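Local structure of VIN1 (Oscarella pearsei, 6BFI) at residues 19-24 / 113-118. The protein binds actin filaments and may play a role in cell-cell adhesion, as a sponge member of the vinculin/alpha-catenin family. Numbering follows the deposited sequence.
Sequences QQVGQL and RGVING
Val21 and Val115 meet methyl to methyl, CG2 of Val21 lying 3.6 Å from CG2 of Val115, in an all-helical bundle of the vinculin family. The helices are 8-32 and 102-145, and the contact is small: 112 Å² is buried over both segments. A second, looser touch runs from Val21 CG1 to Ile116 CD1 at 4.3 Å, which lets Val21 use both branches, one toward each of two consecutive residues opposite. All three side chains are buried and aliphatic, so the interaction is purely van der Waals. The backbones stand well apart; the closest CA pair, Val21 and Arg113, is separated by 8.3 Å, and side chains span the gap. Around this contact, Ile116 also rests on Ile14 and Ala18, earlier in helix 8-32. Thr775 of helix 763-778 touches both Val21 and Ile116, so helix 763-778, toward the C-terminus, packs against both Val21 and Ile116, consistent with the head-tail packing known in vinculins. Leu24, one turn beyond Val21, instead packs against Leu43 and Val44 of helix 41-59. The Ile116 branch reaches across because its chain is extended beyond CB, with chi2 at 176° carrying CD1 out to Val21 CG1.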
ATOM      1  N   GLN A  19     -22.815  -7.273  22.289  1.00 52.96           N
ATOM      2  CA  GLN A  19     -23.464  -6.040  22.721  1.00 54.34           C
ATOM      3  C   GLN A  19     -24.448  -6.311  23.859  1.00 56.58           C
ATOM      4  O   GLN A  19     -24.466  -5.592  24.866  1.00 51.96           O
ATOM      5  CB  GLN A  19     -24.161  -5.384  21.527  1.00 53.58           C
ATOM      6  CG  GLN A  19     -24.405  -3.892  21.674  1.00 57.97           C
ATOM      7  CD  GLN A  19     -25.701  -3.580  22.388  1.00 63.98           C
ATOM      8  OE1 GLN A  19     -26.544  -4.457  22.583  1.00 70.93           O
ATOM      9  NE2 GLN A  19     -25.872  -2.324  22.781  1.00 63.31           N
ATOM     10  N   GLN A  20     -25.262  -7.362  23.720  1.00 58.49           N
ATOM     11  CA  GLN A  20     -26.237  -7.698  24.755  1.00 62.50           C
ATOM     12  C   GLN A  20     -25.554  -8.088  26.061  1.00 59.84           C
ATOM     13  O   GLN A  20     -25.990  -7.682  27.146  1.00 56.21           O
ATOM     14  CB  GLN A  20     -27.143  -8.833  24.273  1.00 64.69           C
ATOM     15  CG  GLN A  20     -28.112  -8.449  23.171  1.00 66.20           C
ATOM     16  CD  GLN A  20     -28.949  -9.625  22.702  1.00 75.89           C
ATOM     17  OE1 GLN A  20     -28.460 -10.751  22.608  1.00 77.12           O
ATOM     18  NE2 GLN A  20     -30.219  -9.370  22.415  1.00 81.40           N
ATOM     19  N   VAL A  21     -24.490  -8.889  25.976  1.00 63.81           N
ATOM     20  CA  VAL A  21     -23.760  -9.298  27.175  1.00 64.67           C
ATOM     21  C   VAL A  21     -23.142  -8.082  27.856  1.00 67.15           C
ATOM     22  O   VAL A  21     -23.226  -7.919  29.084  1.00 68.34           O
ATOM     23  CB  VAL A  21     -22.698 -10.349  26.809  1.00 68.38           C
ATOM     24  CG1 VAL A  21     -21.582 -10.361  27.832  1.00 73.12           C
ATOM     25  CG2 VAL A  21     -23.338 -11.720  26.690  1.00 69.76           C
ATOM     26  N   GLY A  22     -22.511  -7.212  27.064  1.00 63.73           N
ATOM     27  CA  GLY A  22     -22.007  -5.965  27.609  1.00 60.23           C
ATOM     28  C   GLY A  22     -23.080  -5.174  28.326  1.00 57.20           C
ATOM     29  O   GLY A  22     -22.840  -4.610  29.396  1.00 53.11           O
ATOM     30  N   GLN A  23     -24.291  -5.139  27.758  1.00 57.09           N
ATOM     31  CA  GLN A  23     -25.389  -4.461  28.439  1.00 60.32           C
ATOM     32  C   GLN A  23     -25.774  -5.167  29.733  1.00 59.82           C
ATOM     33  O   GLN A  23     -26.215  -4.511  30.684  1.00 56.06           O
ATOM     34  CB  GLN A  23     -26.598  -4.342  27.514  1.00 61.79           C
ATOM     35  CG  GLN A  23     -26.445  -3.271  26.448  1.00 62.90           C
ATOM     36  CD  GLN A  23     -27.779  -2.754  25.952  1.00 68.78           C
ATOM     37  OE1 GLN A  23     -28.815  -3.391  26.143  1.00 71.84           O
ATOM     38  NE2 GLN A  23     -27.763  -1.585  25.321  1.00 70.60           N
ATOM     39  N   LEU A  24     -25.616  -6.493  29.795  1.00 63.19           N
ATOM     40  CA  LEU A  24     -25.842  -7.195  31.057  1.00 64.73           C
ATOM     41  C   LEU A  24     -24.852  -6.741  32.120  1.00 65.58           C
ATOM     42  O   LEU A  24     -25.232  -6.496  33.273  1.00 66.41           O
ATOM     43  CB  LEU A  24     -25.748  -8.707  30.851  1.00 66.19           C
ATOM     44  CG  LEU A  24     -26.965  -9.381  30.220  1.00 67.00           C
ATOM     45  CD1 LEU A  24     -26.686 -10.855  29.963  1.00 69.77           C
ATOM     46  CD2 LEU A  24     -28.179  -9.206  31.119  1.00 64.49           C
ATOM     47  N   ARG A 113     -18.631 -14.331  29.155  1.00 58.68           N
ATOM     48  CA  ARG A 113     -17.524 -14.617  28.249  1.00 62.26           C
ATOM     49  C   ARG A 113     -17.742 -15.928  27.500  1.00 59.85           C
ATOM     50  O   ARG A 113     -17.271 -16.086  26.364  1.00 59.14           O
ATOM     51  CB  ARG A 113     -16.214 -14.655  29.034  1.00 68.58           C
ATOM     52  CG  ARG A 113     -14.967 -14.810  28.187  1.00 74.20           C
ATOM     53  CD  ARG A 113     -13.722 -14.761  29.054  1.00 80.02           C
ATOM     54  NE  ARG A 113     -13.881 -15.560  30.264  1.00 85.61           N
ATOM     55  CZ  ARG A 113     -13.672 -16.871  30.327  1.00 91.63           C
ATOM     56  NH1 ARG A 113     -13.293 -17.538  29.244  1.00 91.73           N
ATOM     57  NH2 ARG A 113     -13.843 -17.516  31.472  1.00 95.61           N
ATOM     58  N   GLY A 114     -18.475 -16.861  28.110  1.00 59.21           N
ATOM     59  CA  GLY A 114     -18.626 -18.186  27.540  1.00 58.51           C
ATOM     60  C   GLY A 114     -19.566 -18.234  26.356  1.00 59.24           C
ATOM     61  O   GLY A 114     -19.416 -19.091  25.483  1.00 61.53           O
ATOM     62  N   VAL A 115     -20.556 -17.340  26.312  1.00 55.37           N
ATOM     63  CA  VAL A 115     -21.427 -17.314  25.139  1.00 55.90           C
ATOM     64  C   VAL A 115     -20.700 -16.699  23.949  1.00 60.07           C
ATOM     65  O   VAL A 115     -20.884 -17.128  22.803  1.00 58.44           O
ATOM     66  CB  VAL A 115     -22.745 -16.580  25.450  1.00 52.47           C
ATOM     67  CG1 VAL A 115     -23.569 -17.369  26.462  1.00 53.86           C
ATOM     68  CG2 VAL A 115     -22.483 -15.173  25.949  1.00 68.26           C
ATOM     69  N   ILE A 116     -19.849 -15.701  24.200  1.00 61.78           N
ATOM     70  CA  ILE A 116     -19.083 -15.079  23.125  1.00 60.96           C
ATOM     71  C   ILE A 116     -18.058 -16.062  22.572  1.00 60.84           C
ATOM     72  O   ILE A 116     -18.072 -16.401  21.380  1.00 64.55           O
ATOM     73  CB  ILE A 116     -18.409 -13.790  23.622  1.00 60.65           C
ATOM     74  CG1 ILE A 116     -19.449 -12.829  24.201  1.00 62.32           C
ATOM     75  CG2 ILE A 116     -17.641 -13.120  22.494  1.00 48.82           C
ATOM     76  CD1 ILE A 116     -18.851 -11.573  24.804  1.00 58.21           C
ATOM     77  N   ASN A 117     -17.154 -16.540  23.434  1.00 62.07           N
ATOM     78  CA  ASN A 117     -16.140 -17.488  22.983  1.00 64.14           C
ATOM     79  C   ASN A 117     -16.779 -18.765  22.448  1.00 64.67           C
ATOM     80  O   ASN A 117     -16.320 -19.327  21.445  1.00 71.04           O
ATOM     81  CB  ASN A 117     -15.172 -17.806  24.123  1.00 68.53           C
ATOM     82  CG  ASN A 117     -14.285 -16.627  24.482  1.00 69.36           C
ATOM     83  OD1 ASN A 117     -14.037 -15.747  23.656  1.00 71.81           O
ATOM     84  ND2 ASN A 117     -13.795 -16.609  25.715  1.00 66.64           N
ATOM     85  N   GLY A 118     -17.853 -19.222  23.093  1.00 64.53           N
ATOM     86  CA  GLY A 118     -18.502 -20.453  22.672  1.00 63.77           C
ATOM     87  C   GLY A 118     -19.159 -20.340  21.310  1.00 61.83           C
ATOM     88  O   GLY A 118     -19.036 -21.245  20.478  1.00 61.55           O
TER